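Local coordinates for uncharacterized protein (Bacteroides caccae, PDB 4L7A), which is of unknown function but probably acts as a zinc-dependent metallopeptidase of the Peptidase_MA clan, at residues P91-I97 with L116-M122; W26-Y31 with A66-K70; D198-T203 with K232-V236; A76-G81 with Q245-L251. Residues are numbered along the deposited sequence.

Contact 1 of 4, residues P91-I97 with L116-M122; sequences PKVIHLI and LKVTLYM
Strands 93-97 and 116-122 run parallel, their axes 4.6 Å apart at closest and crossing at -19°, with Val93 paired to Lys117 through to Ile97 with Tyr121. Seven backbone hydrogen bonds join them: Leu116 O accepts from Lys92 N (2.7 Å) and Val93 N (3.3 Å), then the ladder alternates through Val118 N to Val93 O (2.9 Å), His95 N to Val118 O (2.8 Å), Leu120 N to His95 O (2.8 Å), Ile97 N to Leu120 O (2.9 Å) and Met122 N to Ile97 O (3.0 Å). Ile94, Leu96, Val118 and Leu120 are apolar because their face of the sheet is buried; there Leu96 CD2 meets Leu120 CB at 3.9 Å. On the other face Ile97 brings CG2 to 3.7 Å from Tyr121 CE2. There, too, partly exposed Lys117 (t, t) lays CD over the His95 ring (CH-pi, 4.2 Å to the centroid) without burying its amine. Helices 59-81 and 131-153, the latter bearing HExxH, help cover Pro91 and Met122, as in the mixed sheet beside the active-site helix of zincins.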
loop_
_atom_site.group_PDB
_atom_site.type_symbol
_atom_site.label_atom_id
_atom_site.label_comp_id
_atom_site.label_asym_id
_atom_site.label_seq_id
_atom_site.Cartn_x
_atom_site.Cartn_y
_atom_site.Cartn_z
ATOM N N PRO A 91 6.293 4.974 6.181
ATOM C CA PRO A 91 6.946 4.056 7.070
ATOM C C PRO A 91 8.345 4.610 7.375
ATOM O O PRO A 91 8.837 5.448 6.653
ATOM C CB PRO A 91 7.079 2.788 6.219
ATOM C CG PRO A 91 7.253 3.285 4.843
ATOM C CD PRO A 91 6.476 4.621 4.760
ATOM N N LYS A 92 9.008 4.090 8.387
ATOM C CA LYS A 92 10.445 4.414 8.618
ATOM C C LYS A 92 11.415 3.602 7.766
ATOM O O LYS A 92 12.521 4.052 7.440
ATOM C CB LYS A 92 10.844 4.197 10.092
ATOM C CG LYS A 92 9.969 4.926 11.135
ATOM C CD LYS A 92 10.125 6.461 11.120
ATOM C CE LYS A 92 8.741 7.198 11.179
ATOM N NZ LYS A 92 8.783 8.363 10.235
ATOM N N VAL A 93 11.047 2.362 7.463
ATOM C CA VAL A 93 11.945 1.446 6.761
ATOM C C VAL A 93 11.179 0.581 5.764
ATOM O O VAL A 93 10.051 0.136 6.058
ATOM C CB VAL A 93 12.684 0.536 7.786
ATOM C CG1 VAL A 93 13.513 -0.524 7.065
ATOM C CG2 VAL A 93 13.600 1.347 8.671
ATOM N N ILE A 94 11.753 0.421 4.574
ATOM C CA ILE A 94 11.266 -0.491 3.542
ATOM C C ILE A 94 12.415 -1.482 3.276
ATOM O O ILE A 94 13.572 -1.038 3.153
ATOM C CB ILE A 94 10.832 0.249 2.290
ATOM C CG1 ILE A 94 9.633 1.140 2.575
ATOM C CG2 ILE A 94 10.390 -0.724 1.229
ATOM C CD1 ILE A 94 9.377 2.188 1.515
ATOM N N HIS A 95 12.156 -2.800 3.348
ATOM C CA HIS A 95 13.202 -3.804 3.036
ATOM C C HIS A 95 12.726 -4.540 1.830
ATOM O O HIS A 95 11.563 -4.884 1.780
ATOM C CB HIS A 95 13.309 -4.873 4.109
ATOM C CG HIS A 95 14.002 -4.427 5.345
ATOM N ND1 HIS A 95 14.247 -5.283 6.401
ATOM C CD2 HIS A 95 14.561 -3.244 5.685
ATOM C CE1 HIS A 95 14.906 -4.639 7.355
ATOM N NE2 HIS A 95 15.111 -3.399 6.941
ATOM N N LEU A 96 13.594 -4.798 0.884
ATOM C CA LEU A 96 13.286 -5.714 -0.205
ATOM C C LEU A 96 14.028 -6.997 0.083
ATOM O O LEU A 96 15.225 -6.971 0.416
ATOM C CB LEU A 96 13.742 -5.180 -1.550
ATOM C CG LEU A 96 13.260 -3.825 -1.968
ATOM C CD1 LEU A 96 13.605 -3.601 -3.427
ATOM C CD2 LEU A 96 11.754 -3.729 -1.780
ATOM N N ILE A 97 13.312 -8.110 -0.019
ATOM C CA ILE A 97 13.886 -9.433 0.146
ATOM C C ILE A 97 13.490 -10.279 -1.022
ATOM O O ILE A 97 12.350 -10.238 -1.480
ATOM C CB ILE A 97 13.414 -10.098 1.442
ATOM C CG1 ILE A 97 13.922 -9.308 2.627
ATOM C CG2 ILE A 97 13.914 -11.493 1.566
ATOM C CD1 ILE A 97 13.429 -9.887 4.035
ATOM N N LEU A 116 6.766 2.341 11.402
ATOM C CA LEU A 116 6.474 1.183 10.594
ATOM C C LEU A 116 7.641 0.714 9.725
ATOM O O LEU A 116 8.329 1.529 9.072
ATOM C CB LEU A 116 5.292 1.491 9.670
ATOM C CG LEU A 116 4.790 0.424 8.719
ATOM C CD1 LEU A 116 4.178 -0.727 9.462
ATOM C CD2 LEU A 116 3.791 1.051 7.839
ATOM N N LYS A 117 7.852 -0.615 9.737
ATOM C CA LYS A 117 8.677 -1.275 8.768
ATOM C C LYS A 117 7.825 -2.117 7.793
ATOM O O LYS A 117 6.947 -2.837 8.217
ATOM C CB LYS A 117 9.669 -2.150 9.482
ATOM C CG LYS A 117 10.562 -2.933 8.531
ATOM C CD LYS A 117 11.655 -3.673 9.266
ATOM C CE LYS A 117 11.184 -5.046 9.682
ATOM N NZ LYS A 117 11.927 -5.545 10.905
ATOM N N VAL A 118 8.043 -1.949 6.497
ATOM C CA VAL A 118 7.378 -2.739 5.430
ATOM C C VAL A 118 8.463 -3.543 4.704
ATOM O O VAL A 118 9.465 -2.984 4.267
ATOM C CB VAL A 118 6.653 -1.853 4.415
ATOM C CG1 VAL A 118 5.880 -2.688 3.363
ATOM C CG2 VAL A 118 5.610 -0.975 5.050
ATOM N N THR A 119 8.251 -4.833 4.569
ATOM C CA THR A 119 9.126 -5.670 3.829
ATOM C C THR A 119 8.385 -6.167 2.625
ATOM O O THR A 119 7.276 -6.640 2.756
ATOM C CB THR A 119 9.550 -6.879 4.663
ATOM O OG1 THR A 119 10.280 -6.406 5.796
ATOM C CG2 THR A 119 10.424 -7.816 3.862
ATOM N N LEU A 120 8.983 -6.043 1.454
ATOM C CA LEU A 120 8.393 -6.527 0.262
ATOM C C LEU A 120 9.237 -7.686 -0.273
ATOM O O LEU A 120 10.451 -7.546 -0.449
ATOM C CB LEU A 120 8.345 -5.441 -0.779
ATOM C CG LEU A 120 7.746 -4.098 -0.382
ATOM C CD1 LEU A 120 7.844 -3.155 -1.527
ATOM C CD2 LEU A 120 6.292 -4.318 -0.004
ATOM N N TYR A 121 8.565 -8.792 -0.582
ATOM C CA TYR A 121 9.173 -9.955 -1.164
ATOM C C TYR A 121 8.964 -9.846 -2.672
ATOM O O TYR A 121 7.831 -9.637 -3.165
ATOM C CB TYR A 121 8.553 -11.238 -0.563
ATOM C CG TYR A 121 8.940 -11.411 0.869
ATOM C CD1 TYR A 121 8.215 -10.868 1.901
ATOM C CD2 TYR A 121 10.075 -12.153 1.201
ATOM C CE1 TYR A 121 8.635 -11.030 3.233
ATOM C CE2 TYR A 121 10.476 -12.335 2.492
ATOM C CZ TYR A 121 9.777 -11.756 3.510
ATOM O OH TYR A 121 10.242 -11.990 4.799
HETATM N N MSE A 122 10.066 -10.011 -3.401
HETATM C CA MSE A 122 10.059 -9.833 -4.840
HETATM C C MSE A 122 10.967 -10.795 -5.584
HETATM O O MSE A 122 11.843 -11.382 -5.006
HETATM C CB MSE A 122 10.466 -8.379 -5.236
HETATM C CG MSE A 122 11.404 -7.673 -4.307
HETATM SE SE MSE A 122 13.271 -8.298 -4.234
HETATM C CE MSE A 122 14.001 -7.415 -5.804
#

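Contact 2 of 4, residues W26-Y31 with A66-K70; sequences WLLENY and AKIVK
Trp26 (chi1 t, chi2 95°) extends its indole from helix 17-35 across Ala66 and Lys67 of helix 59-81: CZ3 lies 4.0 Å from Ala66 CB, and CZ2 lies 3.8 Å from Lys67 CG. This is parallel helix-helix packing beside the sheet, for Leu27 and Ala66 both touch Phe39 of strand 38-40. The two segments make 4° between their N-to-C directions, and their axes come no closer than 11.7 Å. The nearest CA pairs are Leu27 with Ala66 (8.2 Å) and Tyr31 with Lys70 (8.1 Å). So wide a gap suits large aromatic residues on one helix and a small one, Ala66, on the other. Leu27 CD2 and Tyr31 CE1 each lie 4.2 Å from Ala66 CB. Tyr31 (m), at the end of a wider, pi-type turn over 28-31, brings its OH to the partner helix, donating to Ala66 O at 2.7 Å, a carbonyl whose helical bond from Lys70 N is weak (3.3 Å). Asn30 points toward the partner helix; ND2 turns back to donate to Trp26 O at 2.9 Å, while OD1 touches Lys70 CE at 3.2 Å. Lys67 NZ bonds to backbone oxygens of the C-terminal tail, including that of His269. The chemistry implies a mainly apolar interface in which one phenol hydroxyl satisfies a buried carbonyl and Lys67 lends its aliphatic carbons to the indole while its amine serves the tail.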
loop_
_atom_site.group_PDB
_atom_site.type_symbol
_atom_site.label_atom_id
_atom_site.label_comp_id
_atom_site.label_asym_id
_atom_site.label_seq_id
_atom_site.Cartn_x
_atom_site.Cartn_y
_atom_site.Cartn_z
ATOM N N TRP A 26 21.395 7.261 -4.989
ATOM C CA TRP A 26 20.052 7.566 -5.473
ATOM C C TRP A 26 19.017 7.434 -4.343
ATOM O O TRP A 26 18.083 8.229 -4.264
ATOM C CB TRP A 26 19.742 6.666 -6.648
ATOM C CG TRP A 26 18.500 6.964 -7.316
ATOM C CD1 TRP A 26 18.351 7.740 -8.415
ATOM C CD2 TRP A 26 17.170 6.560 -6.923
ATOM N NE1 TRP A 26 17.029 7.807 -8.764
ATOM C CE2 TRP A 26 16.279 7.077 -7.887
ATOM C CE3 TRP A 26 16.660 5.763 -5.891
ATOM C CZ2 TRP A 26 14.904 6.858 -7.848
ATOM C CZ3 TRP A 26 15.277 5.519 -5.851
ATOM C CH2 TRP A 26 14.420 6.069 -6.826
ATOM N N LEU A 27 19.178 6.433 -3.479
ATOM C CA LEU A 27 18.233 6.219 -2.376
ATOM C C LEU A 27 18.378 7.356 -1.344
ATOM O O LEU A 27 17.369 7.862 -0.793
ATOM C CB LEU A 27 18.437 4.872 -1.715
ATOM C CG LEU A 27 18.059 3.716 -2.636
ATOM C CD1 LEU A 27 18.597 2.419 -2.071
ATOM C CD2 LEU A 27 16.550 3.617 -2.800
ATOM N N LEU A 28 19.605 7.759 -1.066
ATOM C CA LEU A 28 19.793 8.892 -0.157
ATOM C C LEU A 28 18.980 10.095 -0.653
ATOM O O LEU A 28 18.253 10.723 0.099
ATOM C CB LEU A 28 21.260 9.241 -0.077
ATOM C CG LEU A 28 21.679 10.456 0.761
ATOM C CD1 LEU A 28 21.223 10.305 2.201
ATOM C CD2 LEU A 28 23.218 10.640 0.735
ATOM N N GLU A 29 19.082 10.351 -1.952
ATOM C CA GLU A 29 18.506 11.537 -2.542
ATOM C C GLU A 29 16.996 11.421 -2.768
ATOM O O GLU A 29 16.303 12.404 -2.695
ATOM C CB GLU A 29 19.283 11.915 -3.811
ATOM C CG GLU A 29 20.787 12.222 -3.502
ATOM C CD GLU A 29 21.698 12.277 -4.725
ATOM O OE1 GLU A 29 21.261 12.073 -5.872
ATOM O OE2 GLU A 29 22.885 12.529 -4.529
ATOM N N ASN A 30 16.487 10.233 -3.030
ATOM C CA ASN A 30 15.086 10.114 -3.343
ATOM C C ASN A 30 14.160 9.573 -2.223
ATOM O O ASN A 30 12.962 9.641 -2.375
ATOM C CB ASN A 30 14.884 9.234 -4.578
ATOM C CG ASN A 30 15.290 9.924 -5.855
ATOM O OD1 ASN A 30 14.477 10.554 -6.500
ATOM N ND2 ASN A 30 16.569 9.863 -6.184
ATOM N N TYR A 31 14.708 8.963 -1.190
ATOM C CA TYR A 31 13.931 8.372 -0.111
ATOM C C TYR A 31 14.315 9.012 1.223
ATOM O O TYR A 31 13.462 9.536 1.919
ATOM C CB TYR A 31 14.121 6.851 -0.047
ATOM C CG TYR A 31 13.167 6.056 -0.963
ATOM C CD1 TYR A 31 13.434 5.894 -2.288
ATOM C CD2 TYR A 31 12.016 5.513 -0.472
ATOM C CE1 TYR A 31 12.567 5.180 -3.133
ATOM C CE2 TYR A 31 11.133 4.796 -1.286
ATOM C CZ TYR A 31 11.421 4.616 -2.608
ATOM O OH TYR A 31 10.574 3.919 -3.425
ATOM N N ALA A 66 12.151 0.358 -6.462
ATOM C CA ALA A 66 12.320 1.615 -5.762
ATOM C C ALA A 66 11.746 2.755 -6.566
ATOM O O ALA A 66 11.174 3.676 -5.997
ATOM C CB ALA A 66 13.753 1.877 -5.483
ATOM N N LYS A 67 11.858 2.709 -7.867
ATOM C CA LYS A 67 11.324 3.798 -8.704
ATOM C C LYS A 67 9.798 3.701 -8.887
ATOM O O LYS A 67 9.104 4.733 -8.973
ATOM C CB LYS A 67 11.977 3.818 -10.088
ATOM C CG LYS A 67 13.454 4.142 -10.079
ATOM C CD LYS A 67 13.946 4.516 -11.457
ATOM C CE LYS A 67 15.415 5.044 -11.411
ATOM N NZ LYS A 67 15.840 5.348 -12.782
ATOM N N ILE A 68 9.282 2.479 -8.983
ATOM C CA ILE A 68 7.842 2.273 -9.122
ATOM C C ILE A 68 7.109 2.713 -7.842
ATOM O O ILE A 68 6.053 3.395 -7.894
ATOM C CB ILE A 68 7.562 0.838 -9.506
ATOM C CG1 ILE A 68 8.100 0.632 -10.938
ATOM C CG2 ILE A 68 6.090 0.535 -9.462
ATOM C CD1 ILE A 68 7.999 -0.806 -11.453
ATOM N N VAL A 69 7.648 2.299 -6.707
ATOM C CA VAL A 69 7.071 2.636 -5.387
ATOM C C VAL A 69 7.025 4.157 -5.157
ATOM O O VAL A 69 6.035 4.701 -4.648
ATOM C CB VAL A 69 7.852 1.933 -4.292
ATOM C CG1 VAL A 69 7.466 2.399 -2.920
ATOM C CG2 VAL A 69 7.585 0.423 -4.365
ATOM N N LYS A 70 8.075 4.853 -5.579
ATOM C CA LYS A 70 8.135 6.284 -5.405
ATOM C C LYS A 70 7.175 6.958 -6.336
ATOM O O LYS A 70 6.424 7.850 -5.929
ATOM C CB LYS A 70 9.541 6.795 -5.660
ATOM C CG LYS A 70 9.695 8.323 -5.578
ATOM C CD LYS A 70 11.173 8.726 -5.671
ATOM C CE LYS A 70 11.366 10.059 -6.416
ATOM N NZ LYS A 70 10.756 11.193 -5.638
#

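Contact 3 of 4, residues D198-T203 with K232-V236; sequences DIAEVT and KLAMV
This is a buried, nearly perpendicular helix-helix packing in the half of the protein that follows the HExxH helix 131-153, joining helix 195-208 to the long helix 211-244. The helical segments cross at -85° with axes 10.0 Å apart at closest; Val202 and Leu233 (CA-CA 6.7 Å) and Thr203 and Val236 (CA-CA 7.0 Å) mark the crossing. Small beta-branched side chains (Ile199, Val202, Thr203, Val236) fill much of the contact and let the helices come this close. Val236 (t) points toward the partner helix and places CG2 3.6 Å from Ile199 CG1 and 4.1 Å from Val202 CG1, while Val202 CG1 also comes within 4.4 Å of Leu233 CD1. Thr203 (m) can be tolerated here because OG1 donates to Ile199 O at 2.8 Å within its own helix, and the same OG1 rests 3.5 Å from Val236 CG1. On the opposite side of helix 195-208, Glu201 bonds to His144, the first histidine of HExxH, consistent with the second-shell carboxylate of gluzincin peptidases. A buried charge pair borders the apolar patch: Asp198 also bonds to Tyr168 and Tyr160, and Lys232, stretched from chi2 to chi4 (all t), delivers NZ to Asp198 OD2 in a 2.7 Å salt bridge.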
loop_
_atom_site.group_PDB
_atom_site.type_symbol
_atom_site.label_atom_id
_atom_site.label_comp_id
_atom_site.label_asym_id
_atom_site.label_seq_id
_atom_site.Cartn_x
_atom_site.Cartn_y
_atom_site.Cartn_z
ATOM N N ASP A 198 -11.830 -1.483 9.147
ATOM C CA ASP A 198 -12.875 -1.122 8.187
ATOM C C ASP A 198 -12.507 0.206 7.497
ATOM O O ASP A 198 -12.395 0.274 6.277
ATOM C CB ASP A 198 -14.229 -1.049 8.916
ATOM C CG ASP A 198 -15.412 -0.785 8.011
ATOM O OD1 ASP A 198 -15.266 -0.363 6.849
ATOM O OD2 ASP A 198 -16.539 -1.038 8.481
ATOM N N ILE A 199 -12.239 1.227 8.255
ATOM C CA ILE A 199 -11.925 2.467 7.638
ATOM C C ILE A 199 -10.560 2.431 6.867
ATOM O O ILE A 199 -10.462 3.039 5.786
ATOM C CB ILE A 199 -12.041 3.614 8.617
ATOM C CG1 ILE A 199 -11.869 4.918 7.858
ATOM C CG2 ILE A 199 -11.074 3.473 9.827
ATOM C CD1 ILE A 199 -12.112 6.152 8.703
ATOM N N ALA A 200 -9.548 1.693 7.353
ATOM C CA ALA A 200 -8.309 1.554 6.606
ATOM C C ALA A 200 -8.553 0.828 5.261
ATOM O O ALA A 200 -7.955 1.191 4.259
ATOM C CB ALA A 200 -7.210 0.814 7.416
ATOM N N GLU A 201 -9.462 -0.153 5.264
ATOM C CA GLU A 201 -9.811 -0.909 4.058
ATOM C C GLU A 201 -10.607 -0.085 3.067
ATOM O O GLU A 201 -10.364 -0.174 1.861
ATOM C CB GLU A 201 -10.594 -2.161 4.401
ATOM C CG GLU A 201 -9.745 -3.305 5.031
ATOM C CD GLU A 201 -8.820 -3.952 3.993
ATOM O OE1 GLU A 201 -9.317 -4.854 3.284
ATOM O OE2 GLU A 201 -7.642 -3.533 3.857
ATOM N N VAL A 202 -11.558 0.704 3.551
ATOM C CA VAL A 202 -12.328 1.549 2.648
ATOM C C VAL A 202 -11.367 2.472 1.941
ATOM O O VAL A 202 -11.387 2.595 0.752
ATOM C CB VAL A 202 -13.447 2.286 3.389
ATOM C CG1 VAL A 202 -14.069 3.367 2.504
ATOM C CG2 VAL A 202 -14.498 1.307 3.838
ATOM N N THR A 203 -10.465 3.096 2.676
ATOM C CA THR A 203 -9.487 4.013 2.108
ATOM C C THR A 203 -8.559 3.340 1.092
ATOM O O THR A 203 -8.366 3.831 -0.028
ATOM C CB THR A 203 -8.597 4.618 3.250
ATOM O OG1 THR A 203 -9.408 5.166 4.303
ATOM C CG2 THR A 203 -7.682 5.709 2.706
ATOM N N LYS A 232 -19.940 5.299 4.499
ATOM C CA LYS A 232 -18.565 5.146 4.963
ATOM C C LYS A 232 -17.586 5.918 4.105
ATOM O O LYS A 232 -16.716 6.682 4.611
ATOM C CB LYS A 232 -18.169 3.650 4.984
ATOM C CG LYS A 232 -18.885 2.901 6.076
ATOM C CD LYS A 232 -18.548 1.406 6.067
ATOM C CE LYS A 232 -19.134 0.728 7.252
ATOM N NZ LYS A 232 -18.897 -0.784 7.226
ATOM N N LEU A 233 -17.743 5.775 2.796
ATOM C CA LEU A 233 -16.854 6.490 1.873
ATOM C C LEU A 233 -17.003 7.990 1.962
ATOM O O LEU A 233 -16.003 8.708 1.877
ATOM C CB LEU A 233 -17.055 6.007 0.446
ATOM C CG LEU A 233 -16.276 6.732 -0.640
ATOM C CD1 LEU A 233 -14.785 6.464 -0.545
ATOM C CD2 LEU A 233 -16.789 6.305 -2.035
ATOM N N ALA A 234 -18.234 8.488 2.133
ATOM C CA ALA A 234 -18.407 9.922 2.242
ATOM C C ALA A 234 -17.705 10.418 3.508
ATOM O O ALA A 234 -17.043 11.474 3.521
ATOM C CB ALA A 234 -19.843 10.282 2.270
HETATM N N MSE A 235 -17.831 9.650 4.577
HETATM C CA MSE A 235 -17.218 10.028 5.843
HETATM C C MSE A 235 -15.677 10.031 5.765
HETATM O O MSE A 235 -15.013 10.940 6.268
HETATM C CB MSE A 235 -17.685 9.096 6.942
HETATM C CG MSE A 235 -17.322 9.659 8.325
HETATM SE SE MSE A 235 -18.259 8.734 9.783
HETATM C CE MSE A 235 -20.069 9.240 9.395
ATOM N N VAL A 236 -15.116 9.027 5.104
ATOM C CA VAL A 236 -13.664 8.993 4.835
ATOM C C VAL A 236 -13.208 10.199 3.978
ATOM O O VAL A 236 -12.226 10.853 4.309
ATOM C CB VAL A 236 -13.236 7.677 4.134
ATOM C CG1 VAL A 236 -11.740 7.684 3.763
ATOM C CG2 VAL A 236 -13.495 6.510 5.061
#

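Contact 4 of 4, residues A76-G81 with Q245-L251; sequences AYDEVG and QVDLDLL
Val80 and Leu251 carry most of this contact between the C-terminal turns of helix 59-81 and the start of helix 248-260. Val80 (t) points toward the partner segment: CG1 sits 4.2 Å from Val246 CG1 and 3.7 Å from Asp247 O, and CG2 sits 4.1 Å from Leu250 CG and 3.9 Å from Leu251 CA. Leu251 (t, p) turns its end inward, so that CD1 lies 4.1 Å from Val80 CG2, 3.8 Å from Tyr77 CD1 and 3.6 Å from Ala76 O. The short side chain of Ala76 allows this approach; the Tyr77 ring packs beside Leu251 CD1, and its hydroxyl bonds to His143 of helix 131-153. The third element is Val246, extended in the linker, whose CG2 meets Gly81 CA at 3.9 Å; a beta carbon on Gly81 would come within a tight 3.0 Å of Val246 CG2. The nearest CA pairs are Val80 with Leu251 (5.9 Å) and Gly81 with Val246 (5.2 Å). Gln245, with positive phi, breaks from helix 211-244, and Asp247 is the N-cap of the next helix, its OD1 accepting from Leu250 N at 3.2 Å. No direct hydrogen bond joins the segments. A water accepts from Asp247 N (2.9 Å) and donates weakly to Val80 O and Gln245 O (both 3.3 Å), which implies that apolar packing does the joining and solvent serves the backbone at its margin.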
loop_
_atom_site.group_PDB
_atom_site.type_symbol
_atom_site.label_atom_id
_atom_site.label_comp_id
_atom_site.label_asym_id
_atom_site.label_seq_id
_atom_site.Cartn_x
_atom_site.Cartn_y
_atom_site.Cartn_z
ATOM N N ALA A 76 2.498 10.387 -5.534
ATOM C CA ALA A 76 1.064 10.597 -5.656
ATOM C C ALA A 76 0.535 11.374 -4.468
ATOM O O ALA A 76 -0.242 12.334 -4.565
ATOM C CB ALA A 76 0.342 9.240 -5.805
ATOM N N TYR A 77 0.951 10.919 -3.322
ATOM C CA TYR A 77 0.667 11.590 -2.077
ATOM C C TYR A 77 1.229 13.015 -2.109
ATOM O O TYR A 77 0.527 13.939 -1.699
ATOM C CB TYR A 77 1.234 10.799 -0.907
ATOM C CG TYR A 77 0.421 9.584 -0.444
ATOM C CD1 TYR A 77 -0.422 8.879 -1.299
ATOM C CD2 TYR A 77 0.535 9.120 0.889
ATOM C CE1 TYR A 77 -1.172 7.744 -0.836
ATOM C CE2 TYR A 77 -0.145 8.018 1.338
ATOM C CZ TYR A 77 -1.012 7.332 0.480
ATOM O OH TYR A 77 -1.691 6.283 0.979
ATOM N N ASP A 78 2.445 13.197 -2.629
ATOM C CA ASP A 78 3.015 14.532 -2.721
ATOM C C ASP A 78 2.153 15.396 -3.620
ATOM O O ASP A 78 1.818 16.495 -3.248
ATOM C CB ASP A 78 4.424 14.554 -3.331
ATOM C CG ASP A 78 5.498 14.032 -2.405
ATOM O OD1 ASP A 78 5.277 13.943 -1.178
ATOM O OD2 ASP A 78 6.604 13.740 -2.935
ATOM N N GLU A 79 1.789 14.887 -4.796
ATOM C CA GLU A 79 0.995 15.658 -5.751
ATOM C C GLU A 79 -0.332 16.160 -5.163
ATOM O O GLU A 79 -0.749 17.275 -5.407
ATOM C CB GLU A 79 0.696 14.805 -6.987
ATOM C CG GLU A 79 0.154 15.574 -8.168
ATOM C CD GLU A 79 -0.115 14.661 -9.376
ATOM O OE1 GLU A 79 0.710 13.796 -9.747
ATOM O OE2 GLU A 79 -1.191 14.793 -9.940
ATOM N N VAL A 80 -1.017 15.318 -4.409
ATOM C CA VAL A 80 -2.320 15.710 -3.902
ATOM C C VAL A 80 -2.298 16.327 -2.514
ATOM O O VAL A 80 -3.064 17.235 -2.261
ATOM C CB VAL A 80 -3.258 14.527 -3.942
ATOM C CG1 VAL A 80 -4.650 14.915 -3.415
ATOM C CG2 VAL A 80 -3.358 14.054 -5.404
ATOM N N GLY A 81 -1.466 15.828 -1.599
ATOM C CA GLY A 81 -1.485 16.322 -0.201
ATOM C C GLY A 81 -0.291 17.169 0.214
ATOM O O GLY A 81 -0.314 17.787 1.245
ATOM N N GLN A 245 -6.392 17.910 4.546
ATOM C CA GLN A 245 -6.515 18.718 3.319
ATOM C C GLN A 245 -6.248 17.890 2.074
ATOM O O GLN A 245 -5.647 18.333 1.149
ATOM C CB GLN A 245 -5.620 19.949 3.377
ATOM C CG GLN A 245 -5.996 20.887 4.526
ATOM C CD GLN A 245 -5.563 20.377 5.908
ATOM O OE1 GLN A 245 -4.411 19.993 6.126
ATOM N NE2 GLN A 245 -6.496 20.361 6.843
ATOM N N VAL A 246 -6.716 16.663 2.054
ATOM C CA VAL A 246 -6.506 15.828 0.895
ATOM C C VAL A 246 -7.860 15.562 0.268
ATOM O O VAL A 246 -8.791 15.170 0.955
ATOM C CB VAL A 246 -5.852 14.480 1.322
ATOM C CG1 VAL A 246 -6.009 13.433 0.237
ATOM C CG2 VAL A 246 -4.427 14.678 1.678
ATOM N N ASP A 247 -7.923 15.717 -1.045
ATOM C CA ASP A 247 -9.089 15.351 -1.846
ATOM C C ASP A 247 -8.905 13.859 -2.253
ATOM O O ASP A 247 -8.094 13.527 -3.117
ATOM C CB ASP A 247 -9.158 16.296 -3.044
ATOM C CG ASP A 247 -10.292 15.957 -4.013
ATOM O OD1 ASP A 247 -10.884 14.840 -3.947
ATOM O OD2 ASP A 247 -10.553 16.814 -4.895
ATOM N N LEU A 248 -9.649 12.976 -1.611
ATOM C CA LEU A 248 -9.427 11.583 -1.787
ATOM C C LEU A 248 -9.779 11.065 -3.225
ATOM O O LEU A 248 -9.058 10.219 -3.776
ATOM C CB LEU A 248 -10.232 10.788 -0.761
ATOM C CG LEU A 248 -9.834 9.306 -0.616
ATOM C CD1 LEU A 248 -8.486 9.202 0.054
ATOM C CD2 LEU A 248 -10.858 8.548 0.216
ATOM N N ASP A 249 -10.855 11.574 -3.822
ATOM C CA ASP A 249 -11.208 11.192 -5.210
ATOM C C ASP A 249 -10.092 11.584 -6.167
ATOM O O ASP A 249 -9.685 10.787 -7.024
ATOM C CB ASP A 249 -12.577 11.765 -5.674
ATOM C CG ASP A 249 -13.081 11.107 -6.974
ATOM O OD1 ASP A 249 -13.052 9.833 -7.145
ATOM O OD2 ASP A 249 -13.502 11.853 -7.877
ATOM N N LEU A 250 -9.561 12.785 -5.991
ATOM C CA LEU A 250 -8.436 13.216 -6.791
ATOM C C LEU A 250 -7.230 12.289 -6.593
ATOM O O LEU A 250 -6.554 11.946 -7.554
ATOM C CB LEU A 250 -8.074 14.649 -6.422
ATOM C CG LEU A 250 -6.899 15.220 -7.193
ATOM C CD1 LEU A 250 -7.183 15.156 -8.693
ATOM C CD2 LEU A 250 -6.572 16.697 -6.692
ATOM N N LEU A 251 -6.947 11.940 -5.336
ATOM C CA LEU A 251 -5.829 11.056 -5.016
ATOM C C LEU A 251 -6.028 9.692 -5.674
ATOM O O LEU A 251 -5.093 9.142 -6.252
ATOM C CB LEU A 251 -5.593 10.914 -3.500
ATOM C CG LEU A 251 -4.437 10.003 -3.028
ATOM C CD1 LEU A 251 -3.114 10.433 -3.562
ATOM C CD2 LEU A 251 -4.341 10.029 -1.541
HETATM O O HOH W 1 -6.333 17.842 -2.093
#

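The four contacts lie in a single chain of the putative metallopeptidase family. Contact 2 closes first along the sequence, contact 1 follows, then contact 3, while the long loop closed by contact 4 encompasses both contacts 1 and 3. Contacts 1 and 2 touch, Ile94 CD1 packing 4.2 Å from Tyr31 CE2, so the helix pair packs against the sheet. Contacts 3 and 4 meet through Val236 CG1 and Leu248 CD2 at 3.8 Å. Between centres, contact 3 lies about 25 Å from contact 1 and about 29 Å from contact 2, across the chain's centre. Helix 59-81 serves contacts 2 and 4, tying the two groups together, with helix 131-153, the probable zinc-site helix, touching residues of all four.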